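Local coordinates for protein integral membrane indolylacetylinositol arabinosyltransferase EmbB (Mycolicibacterium smegmatis MC2 155, PDB 7BVC) that probably polymerises arabinose into the arabinan of cell-wall arabinogalactan, as a membrane-embedded arabinosyltransferase that binds the drug ethambutol, at residues B[96-101]-B[116-121]; B[618-623]-B[660-665]; B[913-918]-B[1034-1039]; B[542-547]-B[556-561]; B[827-832]-B[942-947]. All blocks are in the same frame, centred on the assembly; numbering follows the deposited sequence.

Contact 1. Residues B[96-101]-B[116-121]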
# COMPACT_ATOMS: atom_id res chain seq x y z
N GLY B 96 -14.71 -18.46 -45.08
CA GLY B 96 -13.67 -18.30 -44.09
C GLY B 96 -13.11 -16.89 -44.06
O GLY B 96 -13.86 -15.91 -44.08
N LEU B 97 -11.79 -16.77 -44.02
CA LEU B 97 -11.11 -15.49 -43.96
C LEU B 97 -10.63 -15.11 -45.36
O LEU B 97 -9.74 -15.76 -45.91
CB LEU B 97 -9.93 -15.54 -42.99
CG LEU B 97 -10.09 -14.95 -41.59
CD1 LEU B 97 -8.75 -14.97 -40.88
CD2 LEU B 97 -10.64 -13.54 -41.66
N VAL B 98 -11.22 -14.06 -45.93
CA VAL B 98 -10.67 -13.50 -47.16
C VAL B 98 -9.27 -12.96 -46.91
O VAL B 98 -8.33 -13.27 -47.64
CB VAL B 98 -11.61 -12.42 -47.72
CG1 VAL B 98 -11.03 -11.85 -49.01
CG2 VAL B 98 -12.99 -12.98 -47.96
N PHE B 99 -9.12 -12.15 -45.87
CA PHE B 99 -7.82 -11.77 -45.36
C PHE B 99 -8.01 -11.28 -43.93
O PHE B 99 -9.13 -11.09 -43.46
CB PHE B 99 -7.14 -10.70 -46.24
CG PHE B 99 -7.65 -9.31 -46.02
CD1 PHE B 99 -8.70 -8.81 -46.77
CD2 PHE B 99 -7.05 -8.47 -45.09
CE1 PHE B 99 -9.16 -7.53 -46.58
CE2 PHE B 99 -7.51 -7.19 -44.89
CZ PHE B 99 -8.56 -6.71 -45.64
N GLY B 100 -6.89 -11.10 -43.24
CA GLY B 100 -6.93 -10.60 -41.87
C GLY B 100 -5.55 -10.17 -41.45
O GLY B 100 -4.56 -10.42 -42.14
N THR B 101 -5.49 -9.51 -40.30
CA THR B 101 -4.23 -9.06 -39.72
C THR B 101 -3.91 -9.82 -38.43
O THR B 101 -3.16 -9.32 -37.58
CB THR B 101 -4.26 -7.56 -39.47
OG1 THR B 101 -5.00 -7.28 -38.27
CG2 THR B 101 -4.93 -6.84 -40.63
N VAL B 116 -12.15 -10.01 -42.23
CA VAL B 116 -13.12 -9.92 -43.32
C VAL B 116 -13.65 -11.34 -43.54
O VAL B 116 -13.06 -12.13 -44.28
CB VAL B 116 -12.51 -9.34 -44.60
CG1 VAL B 116 -13.58 -9.19 -45.67
CG2 VAL B 116 -11.86 -8.01 -44.31
N ASN B 117 -14.77 -11.65 -42.90
CA ASN B 117 -15.30 -13.01 -42.89
C ASN B 117 -16.39 -13.18 -43.93
O ASN B 117 -17.10 -12.24 -44.30
CB ASN B 117 -15.84 -13.35 -41.51
CG ASN B 117 -14.78 -13.31 -40.43
OD1 ASN B 117 -14.62 -12.30 -39.75
ND2 ASN B 117 -14.05 -14.40 -40.27
N VAL B 118 -16.54 -14.43 -44.39
CA VAL B 118 -17.57 -14.82 -45.35
C VAL B 118 -18.20 -16.10 -44.82
O VAL B 118 -17.59 -17.17 -44.90
CB VAL B 118 -17.00 -15.03 -46.76
CG1 VAL B 118 -18.04 -15.68 -47.66
CG2 VAL B 118 -16.55 -13.71 -47.35
N THR B 119 -19.41 -15.99 -44.28
CA THR B 119 -20.14 -17.14 -43.77
C THR B 119 -21.04 -17.67 -44.89
O THR B 119 -20.86 -17.33 -46.06
CB THR B 119 -20.92 -16.74 -42.52
OG1 THR B 119 -20.13 -15.83 -41.75
CG2 THR B 119 -21.22 -17.95 -41.65
N GLU B 120 -22.01 -18.52 -44.56
CA GLU B 120 -23.00 -18.96 -45.55
C GLU B 120 -24.07 -17.91 -45.80
O GLU B 120 -24.83 -18.04 -46.76
CB GLU B 120 -23.68 -20.25 -45.11
CG GLU B 120 -22.80 -21.47 -44.95
CD GLU B 120 -22.23 -21.58 -43.56
OE1 GLU B 120 -22.55 -20.72 -42.72
OE2 GLU B 120 -21.49 -22.54 -43.28
N THR B 121 -24.17 -16.89 -44.94
CA THR B 121 -25.23 -15.90 -45.04
C THR B 121 -24.75 -14.46 -45.01
O THR B 121 -25.57 -13.55 -45.17
CB THR B 121 -26.25 -16.10 -43.90
OG1 THR B 121 -25.58 -15.95 -42.64
CG2 THR B 121 -26.90 -17.47 -43.98
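Two good backbone hydrogen bonds and a weak third tie residues 96-101 to residues 116-121. The carbonyl O of Gly96 receives Val118 N at 3.1 Å, in the carbonyl plane, and also meets the CA hydrogen of Asn117, so this one acceptor serves two donors. In turn, Val116 O takes the N-H of Val98 at 3.1 Å, nearly along its C=O axis (172°). The weak link runs from Val116 N to Phe99 O, at 3.4 Å. The chain turns a corner at Val98, whose backbone angles are helical rather than extended; its own O is held by Thr194 OG1. Further along, Thr101 OG1 donates to the carbonyl of Ala188.

Compact, branched valines fill the buried space between the strands. Val98 has CG1 anti to the backbone N, which leaves CG2 to meet CG2 of Val118 at 3.7 Å, methyl to methyl. Val116 CG2 comes obliquely to the Phe99 ring, 3.6 Å from CE1, and that ring also lies against Ala81 and Val83 of strand 80-84. On the face opposite Phe99 and Val116, Leu97 and Asn117 run side by side, with Leu97 CD2 3.8 Å from Asn117 ND2; Asn117, partly exposed, can afford a polar end there. Leu97 and Asn117 form a non-hydrogen-bonded antiparallel pair, here in an antiparallel sheet of the concanavalin-like domain.

Contact 2. Residues B[618-623]-B[660-665]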
# COMPACT_ATOMS: atom_id res chain seq x y z
N VAL B 618 20.70 6.23 18.56
CA VAL B 618 21.45 5.35 17.66
C VAL B 618 20.96 3.91 17.81
O VAL B 618 20.72 3.21 16.82
CB VAL B 618 22.96 5.47 17.92
CG1 VAL B 618 23.70 4.32 17.27
CG2 VAL B 618 23.48 6.80 17.41
N LEU B 619 20.82 3.45 19.05
CA LEU B 619 20.31 2.10 19.27
C LEU B 619 18.89 1.94 18.75
O LEU B 619 18.52 0.88 18.24
CB LEU B 619 20.39 1.73 20.75
CG LEU B 619 21.80 1.49 21.28
CD1 LEU B 619 21.85 1.65 22.79
CD2 LEU B 619 22.30 0.12 20.88
N PHE B 620 18.08 3.01 18.84
CA PHE B 620 16.72 2.95 18.33
C PHE B 620 16.70 2.79 16.81
O PHE B 620 15.93 1.99 16.27
CB PHE B 620 15.96 4.21 18.75
CG PHE B 620 14.51 4.20 18.35
CD1 PHE B 620 13.62 3.32 18.93
CD2 PHE B 620 14.04 5.09 17.40
CE1 PHE B 620 12.29 3.32 18.57
CE2 PHE B 620 12.71 5.09 17.04
CZ PHE B 620 11.83 4.21 17.62
N VAL B 621 17.53 3.56 16.10
CA VAL B 621 17.53 3.42 14.65
C VAL B 621 18.12 2.08 14.23
O VAL B 621 17.71 1.51 13.22
CB VAL B 621 18.26 4.60 13.97
CG1 VAL B 621 17.60 5.92 14.34
CG2 VAL B 621 19.73 4.61 14.31
N LEU B 622 19.06 1.54 15.01
CA LEU B 622 19.54 0.18 14.73
C LEU B 622 18.41 -0.83 14.87
O LEU B 622 18.23 -1.71 14.01
CB LEU B 622 20.69 -0.17 15.67
CG LEU B 622 22.10 -0.05 15.11
CD1 LEU B 622 23.12 -0.46 16.16
CD2 LEU B 622 22.25 -0.91 13.86
N ALA B 623 17.64 -0.74 15.96
CA ALA B 623 16.49 -1.62 16.15
C ALA B 623 15.50 -1.49 15.00
O ALA B 623 14.90 -2.48 14.57
CB ALA B 623 15.80 -1.30 17.47
N ALA B 660 15.38 -3.03 23.65
CA ALA B 660 15.59 -3.08 25.10
C ALA B 660 16.81 -2.28 25.51
O ALA B 660 16.78 -1.56 26.52
CB ALA B 660 15.72 -4.53 25.55
N LEU B 661 17.90 -2.38 24.75
CA LEU B 661 19.09 -1.59 25.05
C LEU B 661 18.80 -0.09 24.93
O LEU B 661 19.27 0.71 25.74
CB LEU B 661 20.24 -1.99 24.13
CG LEU B 661 20.78 -3.41 24.28
CD1 LEU B 661 21.74 -3.73 23.15
CD2 LEU B 661 21.46 -3.57 25.63
N SER B 662 18.01 0.30 23.92
CA SER B 662 17.66 1.70 23.76
C SER B 662 16.79 2.19 24.91
O SER B 662 16.95 3.32 25.39
CB SER B 662 16.94 1.90 22.43
OG SER B 662 16.28 3.15 22.40
N ALA B 663 15.85 1.35 25.38
CA ALA B 663 15.04 1.73 26.53
C ALA B 663 15.89 1.88 27.78
O ALA B 663 15.67 2.79 28.58
CB ALA B 663 13.94 0.69 26.75
N ILE B 664 16.88 1.00 27.96
CA ILE B 664 17.77 1.11 29.11
C ILE B 664 18.58 2.40 29.03
O ILE B 664 18.76 3.10 30.03
CB ILE B 664 18.68 -0.13 29.21
CG1 ILE B 664 17.85 -1.35 29.60
CG2 ILE B 664 19.80 0.10 30.20
CD1 ILE B 664 18.67 -2.62 29.71
N ALA B 665 19.06 2.74 27.83
CA ALA B 665 19.81 3.98 27.66
C ALA B 665 18.93 5.20 27.92
O ALA B 665 19.39 6.20 28.49
CB ALA B 665 20.42 4.05 26.26
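The ring of Phe620 is the one aromatic group in these two helical segments, and Ser662 OG reaches it obliquely. Phe620 CG stands anti to the backbone N (chi1 -176°), which carries the ring off along the flank of the helix pair, where it touches Phe659 and a bound cardiolipin. Its CB stays closer to the partner helix, 3.8 Å from Ser662 OG.

Between the helices themselves, Leu619 contributes the largest share. Its CB rests on Ser662 CB at 3.8 Å, while CD1 reaches past to Leu661 CB at 4.2 Å and to Ala665 CB at 4.5 Å. Two helices predicted to span the membrane thus pack antiparallel (162°), with axes 8.4 Å apart, within the GT-C-type membrane domain. Small Ser662 and Ala665 permit this spacing, since one leucine is enough to bridge to them. Serine also suits a lipid-facing helix because its OG is hydrogen-bonded just outside the two segments. Separately, the carbonyl O of Ser662 accepts from Ser616 OG of the facing helix. The side chain of Ser662 lies about 3 Å from the cardiolipin. Leu661, by contrast, is on the exposed margin, and Ala623 packs on an aromatic side chain of another protein chain.

Contact 3. Residues B[913-918]-B[1034-1039]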
# COMPACT_ATOMS: atom_id res chain seq x y z
N TRP B 913 -0.77 -28.27 -10.99
CA TRP B 913 -0.01 -29.45 -11.38
C TRP B 913 1.46 -29.09 -11.29
O TRP B 913 1.91 -28.12 -11.91
CB TRP B 913 -0.35 -29.89 -12.80
CG TRP B 913 -1.59 -30.74 -12.94
CD1 TRP B 913 -2.77 -30.37 -13.51
CD2 TRP B 913 -1.75 -32.10 -12.53
NE1 TRP B 913 -3.66 -31.41 -13.47
CE2 TRP B 913 -3.06 -32.48 -12.87
CE3 TRP B 913 -0.92 -33.03 -11.90
CZ2 TRP B 913 -3.56 -33.75 -12.61
CZ3 TRP B 913 -1.42 -34.29 -11.64
CH2 TRP B 913 -2.72 -34.64 -11.99
N ARG B 914 2.23 -29.86 -10.52
CA ARG B 914 3.63 -29.53 -10.28
C ARG B 914 4.44 -30.82 -10.21
O ARG B 914 3.90 -31.93 -10.35
CB ARG B 914 3.79 -28.72 -9.00
CG ARG B 914 3.05 -29.28 -7.81
CD ARG B 914 3.08 -28.32 -6.64
NE ARG B 914 2.39 -28.86 -5.48
CZ ARG B 914 1.09 -28.70 -5.25
NH1 ARG B 914 0.35 -28.03 -6.11
NH2 ARG B 914 0.54 -29.22 -4.16
N ASN B 915 5.73 -30.66 -9.98
CA ASN B 915 6.67 -31.77 -9.91
C ASN B 915 7.18 -31.92 -8.48
O ASN B 915 7.63 -30.94 -7.87
CB ASN B 915 7.85 -31.55 -10.86
CG ASN B 915 7.51 -31.91 -12.29
OD1 ASN B 915 6.74 -32.84 -12.55
ND2 ASN B 915 8.08 -31.17 -13.24
N LEU B 916 7.12 -33.14 -7.96
CA LEU B 916 7.69 -33.49 -6.67
C LEU B 916 9.04 -34.13 -6.92
O LEU B 916 9.13 -35.09 -7.70
CB LEU B 916 6.78 -34.45 -5.90
CG LEU B 916 5.26 -34.28 -5.98
CD1 LEU B 916 4.56 -35.26 -5.06
CD2 LEU B 916 4.83 -32.86 -5.68
N ARG B 917 10.07 -33.61 -6.26
CA ARG B 917 11.45 -34.01 -6.50
C ARG B 917 11.92 -34.97 -5.41
O ARG B 917 11.62 -34.79 -4.23
CB ARG B 917 12.38 -32.79 -6.53
CG ARG B 917 12.24 -31.90 -7.75
CD ARG B 917 11.15 -30.86 -7.55
NE ARG B 917 11.03 -29.96 -8.70
CZ ARG B 917 11.48 -28.71 -8.71
NH1 ARG B 917 12.09 -28.21 -7.65
NH2 ARG B 917 11.33 -27.97 -9.80
N TYR B 918 12.67 -35.99 -5.82
CA TYR B 918 13.33 -36.91 -4.90
C TYR B 918 14.74 -37.13 -5.42
O TYR B 918 14.95 -37.86 -6.40
CB TYR B 918 12.57 -38.24 -4.79
CG TYR B 918 11.11 -38.09 -4.47
CD1 TYR B 918 10.69 -37.73 -3.19
CD2 TYR B 918 10.14 -38.31 -5.43
CE1 TYR B 918 9.36 -37.60 -2.89
CE2 TYR B 918 8.80 -38.18 -5.14
CZ TYR B 918 8.41 -37.82 -3.86
OH TYR B 918 7.08 -37.69 -3.56
N SER B 1034 9.66 -28.37 -18.25
CA SER B 1034 10.14 -28.81 -16.94
C SER B 1034 11.62 -28.47 -16.79
O SER B 1034 12.45 -28.97 -17.55
CB SER B 1034 9.90 -30.30 -16.76
OG SER B 1034 8.51 -30.61 -16.73
N THR B 1035 11.93 -27.64 -15.80
CA THR B 1035 13.29 -27.16 -15.57
C THR B 1035 13.63 -27.29 -14.09
O THR B 1035 12.77 -27.11 -13.23
CB THR B 1035 13.44 -25.70 -16.01
OG1 THR B 1035 12.34 -24.93 -15.50
CG2 THR B 1035 13.47 -25.59 -17.52
N TYR B 1036 14.90 -27.59 -13.82
CA TYR B 1036 15.39 -27.74 -12.45
C TYR B 1036 16.75 -27.06 -12.32
O TYR B 1036 17.60 -27.17 -13.21
CB TYR B 1036 15.52 -29.21 -12.05
CG TYR B 1036 14.37 -30.09 -12.49
CD1 TYR B 1036 13.17 -30.11 -11.79
CD2 TYR B 1036 14.49 -30.90 -13.61
CE1 TYR B 1036 12.12 -30.91 -12.20
CE2 TYR B 1036 13.45 -31.70 -14.02
CZ TYR B 1036 12.27 -31.71 -13.31
OH TYR B 1036 11.24 -32.51 -13.73
N LEU B 1037 16.95 -26.38 -11.20
CA LEU B 1037 18.24 -25.78 -10.90
C LEU B 1037 19.17 -26.85 -10.35
O LEU B 1037 18.85 -27.50 -9.35
CB LEU B 1037 18.08 -24.64 -9.90
CG LEU B 1037 19.35 -23.88 -9.53
CD1 LEU B 1037 19.98 -23.27 -10.78
CD2 LEU B 1037 19.06 -22.80 -8.51
N SER B 1038 20.32 -27.03 -11.01
CA SER B 1038 21.21 -28.13 -10.67
C SER B 1038 21.72 -28.02 -9.24
O SER B 1038 22.18 -26.96 -8.81
CB SER B 1038 22.39 -28.16 -11.64
OG SER B 1038 23.31 -29.18 -11.29
N GLN B 1039 21.61 -29.12 -8.50
CA GLN B 1039 22.12 -29.32 -7.14
C GLN B 1039 21.40 -28.48 -6.09
O GLN B 1039 21.73 -28.60 -4.90
CB GLN B 1039 23.63 -29.03 -7.04
CG GLN B 1039 24.49 -29.88 -7.96
CD GLN B 1039 24.42 -31.36 -7.64
OE1 GLN B 1039 24.10 -31.75 -6.52
NE2 GLN B 1039 24.71 -32.19 -8.64
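Ser1034 opens the second segment with OG anti to its carbonyl carbon, which brings the hydroxyl to 3.6 Å from Asn915 ND2. Its backbone is hydrogen-bonded to Glu740. At Thr1035 the side chain turns away, to Val739 and Trp1045, and what faces the other segment is the carbonyl: Thr1035 O stands 3.8 Å from Arg917 NH2, too long for a hydrogen bond.

Tyr1036 carries the contact. Its ring reaches across to Arg917 at one edge, and its hydroxyl to Asn915. Arg917, bent at its second torsion (chi2 87°), places NH2 3.5 Å from Tyr1036 CD1, at the edge of the ring and near its plane. Relative to the guanidinium, the same CD1 lies over one face, and the two planes are 70° apart. The flat cation is therefore met by the ring's rim, and this is not a cation-pi stack. At the far end Tyr1036 OH lies 3.5 Å from Asn915 ND2, but the angle is poor; the hydroxyl is hydrogen-bonded to Glu740 OE2 instead. Asn915 has its OD1 in weak hydrogen bonds with Arg951 and Thr863. The length of Arg917 and Tyr1036 suits this place because the backbones stay well apart, the axes 10.4 Å from each other and crossing at -40°. Beyond the ring, Leu1037 turns its side chain to Val737, and Ser1038 O accepts from Thr716 OG1.

The contact thus bridges two sheets of the EmbC C-terminal domain: strand 914-918, the edge strand paired with 860-866, and strand 1028-1037, which lies between 737-739 and 1047-1053.

Contact 4. Residues B[542-547]-B[556-561]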
# COMPACT_ATOMS: atom_id res chain seq x y z
N MET B 542 21.73 21.30 16.79
CA MET B 542 22.89 21.73 17.54
C MET B 542 23.57 22.94 16.91
O MET B 542 24.08 23.81 17.62
CB MET B 542 23.89 20.58 17.67
CG MET B 542 25.08 20.90 18.55
SD MET B 542 25.81 19.44 19.30
CE MET B 542 26.77 20.19 20.60
N MET B 543 23.58 23.02 15.57
CA MET B 543 24.10 24.20 14.90
C MET B 543 23.19 25.41 15.08
O MET B 543 23.66 26.54 14.94
CB MET B 543 24.29 23.92 13.41
CG MET B 543 25.48 23.03 13.09
SD MET B 543 27.05 23.88 13.27
CE MET B 543 27.24 24.60 11.65
N LEU B 544 21.91 25.19 15.37
CA LEU B 544 21.01 26.32 15.62
C LEU B 544 21.38 27.03 16.92
O LEU B 544 21.52 28.26 16.94
CB LEU B 544 19.56 25.84 15.67
CG LEU B 544 18.79 25.91 14.36
CD1 LEU B 544 17.33 25.56 14.58
CD2 LEU B 544 18.91 27.30 13.74
N ARG B 545 21.55 26.28 18.01
CA ARG B 545 21.82 26.91 19.30
C ARG B 545 23.24 27.44 19.38
O ARG B 545 23.46 28.60 19.74
CB ARG B 545 21.57 25.91 20.43
CG ARG B 545 22.28 26.27 21.72
CD ARG B 545 21.78 25.44 22.89
NE ARG B 545 20.43 25.82 23.28
CZ ARG B 545 19.78 25.29 24.31
NH1 ARG B 545 18.55 25.68 24.60
NH2 ARG B 545 20.36 24.36 25.06
N ARG B 546 24.23 26.61 19.05
CA ARG B 546 25.62 27.01 19.11
C ARG B 546 26.03 27.74 17.84
O ARG B 546 25.50 27.48 16.75
CB ARG B 546 26.52 25.78 19.30
CG ARG B 546 26.57 25.26 20.72
CD ARG B 546 27.09 23.84 20.74
NE ARG B 546 27.63 23.45 22.03
CZ ARG B 546 28.90 23.61 22.39
NH1 ARG B 546 29.76 24.17 21.55
NH2 ARG B 546 29.31 23.22 23.59
N LYS B 547 26.97 28.67 17.98
CA LYS B 547 27.45 29.45 16.85
C LYS B 547 28.96 29.49 16.74
O LYS B 547 29.48 30.01 15.76
CB LYS B 547 26.90 30.89 16.93
CG LYS B 547 25.39 30.97 16.81
CD LYS B 547 24.84 32.22 17.47
CE LYS B 547 23.32 32.26 17.39
NZ LYS B 547 22.68 31.40 18.43
N PRO B 556 30.65 26.26 4.88
CA PRO B 556 30.66 24.90 4.31
C PRO B 556 29.83 23.90 5.10
O PRO B 556 29.40 22.90 4.52
CB PRO B 556 32.14 24.52 4.31
CG PRO B 556 32.86 25.82 4.30
CD PRO B 556 32.02 26.77 5.08
N ALA B 557 29.60 24.14 6.39
CA ALA B 557 28.78 23.22 7.17
C ALA B 557 27.30 23.47 6.97
O ALA B 557 26.50 22.53 7.04
CB ALA B 557 29.14 23.32 8.65
N TRP B 558 26.91 24.72 6.73
CA TRP B 558 25.50 25.02 6.46
C TRP B 558 25.12 24.68 5.02
O TRP B 558 23.98 24.27 4.77
CB TRP B 558 25.21 26.49 6.74
CG TRP B 558 24.97 26.80 8.19
CD1 TRP B 558 25.83 27.42 9.04
CD2 TRP B 558 23.79 26.50 8.95
NE1 TRP B 558 25.26 27.53 10.29
CE2 TRP B 558 24.01 26.97 10.26
CE3 TRP B 558 22.58 25.88 8.65
CZ2 TRP B 558 23.06 26.85 11.26
CZ3 TRP B 558 21.63 25.76 9.65
CH2 TRP B 558 21.88 26.24 10.94
N ARG B 559 26.05 24.84 4.08
CA ARG B 559 25.75 24.51 2.69
C ARG B 559 25.46 23.03 2.50
O ARG B 559 24.63 22.66 1.67
CB ARG B 559 26.89 24.95 1.78
CG ARG B 559 26.96 26.45 1.54
CD ARG B 559 28.21 26.83 0.77
NE ARG B 559 28.80 28.06 1.29
CZ ARG B 559 30.11 28.31 1.29
NH1 ARG B 559 30.96 27.41 0.80
NH2 ARG B 559 30.57 29.45 1.79
N LEU B 560 26.11 22.17 3.28
CA LEU B 560 25.88 20.73 3.15
C LEU B 560 24.47 20.36 3.61
O LEU B 560 23.76 19.60 2.94
CB LEU B 560 26.93 19.97 3.96
CG LEU B 560 26.93 18.45 3.83
CD1 LEU B 560 27.40 18.03 2.45
CD2 LEU B 560 27.80 17.84 4.91
N MET B 561 24.05 20.90 4.76
CA MET B 561 22.68 20.66 5.22
C MET B 561 21.67 21.25 4.25
O MET B 561 20.61 20.66 4.00
CB MET B 561 22.49 21.24 6.62
CG MET B 561 23.40 20.62 7.67
SD MET B 561 22.98 21.12 9.34
CE MET B 561 24.36 22.19 9.73
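Met543 lies against Trp558 where helices 527-545 and 554-570, joined by a short loop, form a helical hairpin in the membrane domain. The Met543 chain bends at chi2 and chi3, so that its CE methyl sits over the indole face, 4.2 Å from the centroid of the five-membered ring, as a CH-pi contact. The same methyl meets Ala557 CB at 3.8 Å, while Met543 CB touches Trp558 CZ2. Methionine suits the place, being flexible enough to fold onto a flat ring and still cover the alanine beside it. Met561 CE lies over the indole too, offset toward the rim, and also meets Met543 CG at 3.6 Å. Tryptophan suits its place because its broad, flat ring offers a surface to both methionine methyls.

Around this core, Leu595, Leu599 and Met592 of helix 586-599 back Ala557, Met543 and Met561, and Leu540 touches Trp558. Helix 527-545 gives way at Arg546, the first residue to leave helical angles. Arg545 NH2 is paired with a cardiolipin outside the two segments, whereas Trp558 lines the site of another, its side chain about 3 Å from the lipid. Leu544 packs on an apolar side chain of another protein chain. It also comes to the indole at the rim, near the ring plane, with CD2 4.2 Å from Trp558 CH2.

Contact 5. Residues B[827-832]-B[942-947]. With CA (calcium ion), chain K.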
# COMPACT_ATOMS: atom_id res chain seq x y z
N GLY B 827 -7.11 -39.77 -8.42
CA GLY B 827 -7.43 -38.60 -7.63
C GLY B 827 -8.35 -38.93 -6.48
O GLY B 827 -9.05 -39.94 -6.47
N THR B 828 -8.34 -38.03 -5.49
CA THR B 828 -9.14 -38.16 -4.28
C THR B 828 -10.37 -37.26 -4.27
O THR B 828 -11.33 -37.55 -3.55
CB THR B 828 -8.27 -37.86 -3.05
OG1 THR B 828 -7.08 -38.65 -3.11
CG2 THR B 828 -9.00 -38.20 -1.76
N TYR B 829 -10.36 -36.18 -5.06
CA TYR B 829 -11.46 -35.22 -5.03
C TYR B 829 -12.78 -35.88 -5.39
O TYR B 829 -12.86 -36.75 -6.26
CB TYR B 829 -11.16 -34.08 -6.01
CG TYR B 829 -12.24 -33.02 -6.10
CD1 TYR B 829 -12.33 -32.01 -5.16
CD2 TYR B 829 -13.16 -33.04 -7.14
CE1 TYR B 829 -13.31 -31.04 -5.24
CE2 TYR B 829 -14.14 -32.07 -7.23
CZ TYR B 829 -14.21 -31.08 -6.28
OH TYR B 829 -15.19 -30.12 -6.37
N SER B 830 -13.84 -35.45 -4.70
CA SER B 830 -15.18 -35.99 -4.90
C SER B 830 -16.18 -34.91 -4.52
O SER B 830 -15.85 -33.96 -3.81
CB SER B 830 -15.41 -37.26 -4.07
OG SER B 830 -16.79 -37.55 -3.96
N THR B 831 -17.41 -35.06 -5.03
CA THR B 831 -18.44 -34.04 -4.87
C THR B 831 -19.69 -34.60 -4.20
O THR B 831 -20.66 -33.86 -3.98
CB THR B 831 -18.76 -33.42 -6.24
OG1 THR B 831 -17.54 -33.06 -6.89
CG2 THR B 831 -19.59 -32.16 -6.10
N GLU B 832 -19.69 -35.87 -3.84
CA GLU B 832 -20.88 -36.50 -3.26
C GLU B 832 -20.68 -36.96 -1.83
O GLU B 832 -21.59 -36.80 -1.00
CB GLU B 832 -21.33 -37.67 -4.15
CG GLU B 832 -20.37 -38.85 -4.20
CD GLU B 832 -19.32 -38.70 -5.28
OE1 GLU B 832 -19.17 -37.58 -5.81
OE2 GLU B 832 -18.63 -39.69 -5.58
N GLY B 942 -12.21 -29.14 -0.10
CA GLY B 942 -11.08 -28.49 -0.74
C GLY B 942 -9.74 -29.06 -0.32
O GLY B 942 -8.71 -28.40 -0.46
N ASP B 943 -9.74 -30.29 0.20
CA ASP B 943 -8.52 -30.98 0.60
C ASP B 943 -8.48 -32.32 -0.13
O ASP B 943 -9.16 -33.28 0.26
CB ASP B 943 -8.46 -31.17 2.11
CG ASP B 943 -8.26 -29.87 2.86
OD1 ASP B 943 -7.66 -28.94 2.28
OD2 ASP B 943 -8.69 -29.77 4.02
N TRP B 944 -7.68 -32.38 -1.20
CA TRP B 944 -7.61 -33.55 -2.06
C TRP B 944 -6.20 -33.67 -2.61
O TRP B 944 -5.38 -32.75 -2.46
CB TRP B 944 -8.63 -33.45 -3.20
CG TRP B 944 -8.43 -32.22 -4.03
CD1 TRP B 944 -8.88 -30.96 -3.75
CD2 TRP B 944 -7.71 -32.12 -5.26
NE1 TRP B 944 -8.49 -30.09 -4.73
CE2 TRP B 944 -7.77 -30.77 -5.67
CE3 TRP B 944 -7.02 -33.03 -6.06
CZ2 TRP B 944 -7.17 -30.32 -6.84
CZ3 TRP B 944 -6.43 -32.59 -7.22
CH2 TRP B 944 -6.51 -31.24 -7.60
N ILE B 945 -5.91 -34.81 -3.23
CA ILE B 945 -4.62 -35.06 -3.87
C ILE B 945 -4.85 -35.80 -5.18
O ILE B 945 -5.96 -36.26 -5.48
CB ILE B 945 -3.65 -35.85 -2.97
CG1 ILE B 945 -4.26 -37.20 -2.58
CG2 ILE B 945 -3.28 -35.06 -1.73
CD1 ILE B 945 -3.48 -37.92 -1.50
N ALA B 946 -3.79 -35.91 -5.97
CA ALA B 946 -3.79 -36.60 -7.25
C ALA B 946 -2.35 -36.84 -7.65
O ALA B 946 -1.50 -35.96 -7.48
CB ALA B 946 -4.51 -35.78 -8.33
N VAL B 947 -2.06 -38.03 -8.19
CA VAL B 947 -0.70 -38.47 -8.43
C VAL B 947 -0.58 -39.04 -9.84
O VAL B 947 -1.52 -39.01 -10.63
CB VAL B 947 -0.23 -39.50 -7.38
CG1 VAL B 947 -0.11 -38.85 -6.01
CG2 VAL B 947 -1.18 -40.68 -7.33
CA CA K . -10.64 -35.33 1.13
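One backbone hydrogen bond joins the segments: Thr828 N donates to Ile945 O at 3.0 Å, almost along the C=O axis. The CA hydrogen of Gly827 approaches the same oxygen. Gly827 and Ala946 form a non-hydrogen-bonded antiparallel pair with CA atoms only 4.2 Å apart, a closeness suited to such small residues.

Aromatic contact comes next. With CG anti to the backbone N (chi1 179°), Tyr829 turns the edge of its ring to the face of Trp944 in a T-shaped pair, centroids 5.3 Å apart and planes at 70°. Tyr829 CB also sits over the indole near its rim. Trp944 CG occupies the crowded position between backbone N and carbonyl carbon, which brings the indole under the tyrosine.

Metal binding adds a third kind. The backbone O of Asp943 holds the calcium at 2.7 Å, together with Asp936 OD2 and Ser938 O; Asp943 OD2 is hydrogen-bonded elsewhere.

In the EmbC C-terminal domain, strand 945-947 runs between the outermost strand 826-827 and strand 860-866. Ile945 reaches Ala934 and Asp936 of strand 929-936, and Thr828 also touches Asp936, so the contact adjoins a second antiparallel sheet.

Contacts 3 and 5 belong together: their segments alternate along the chain, both reach the same four-stranded sheet, and Trp913 CH2 meets Ala946 CB at 4.2 Å. Contacts 2 and 4 share the membrane domain, their centres 26 Å and nearest atoms about 13 Å apart. Lipid connects them, since Arg545 of contact 4 lines the same cardiolipin site as Phe620 and Ser662 of contact 2. Contact 1, in the concanavalin-like domain, stands 46 Å from contact 3 and 78 Å from contact 4, centre to centre. None of the five includes a residue of the ethambutol pocket, which draws on both membrane and C-terminal domains, through Asp285 and Trp1012 for example.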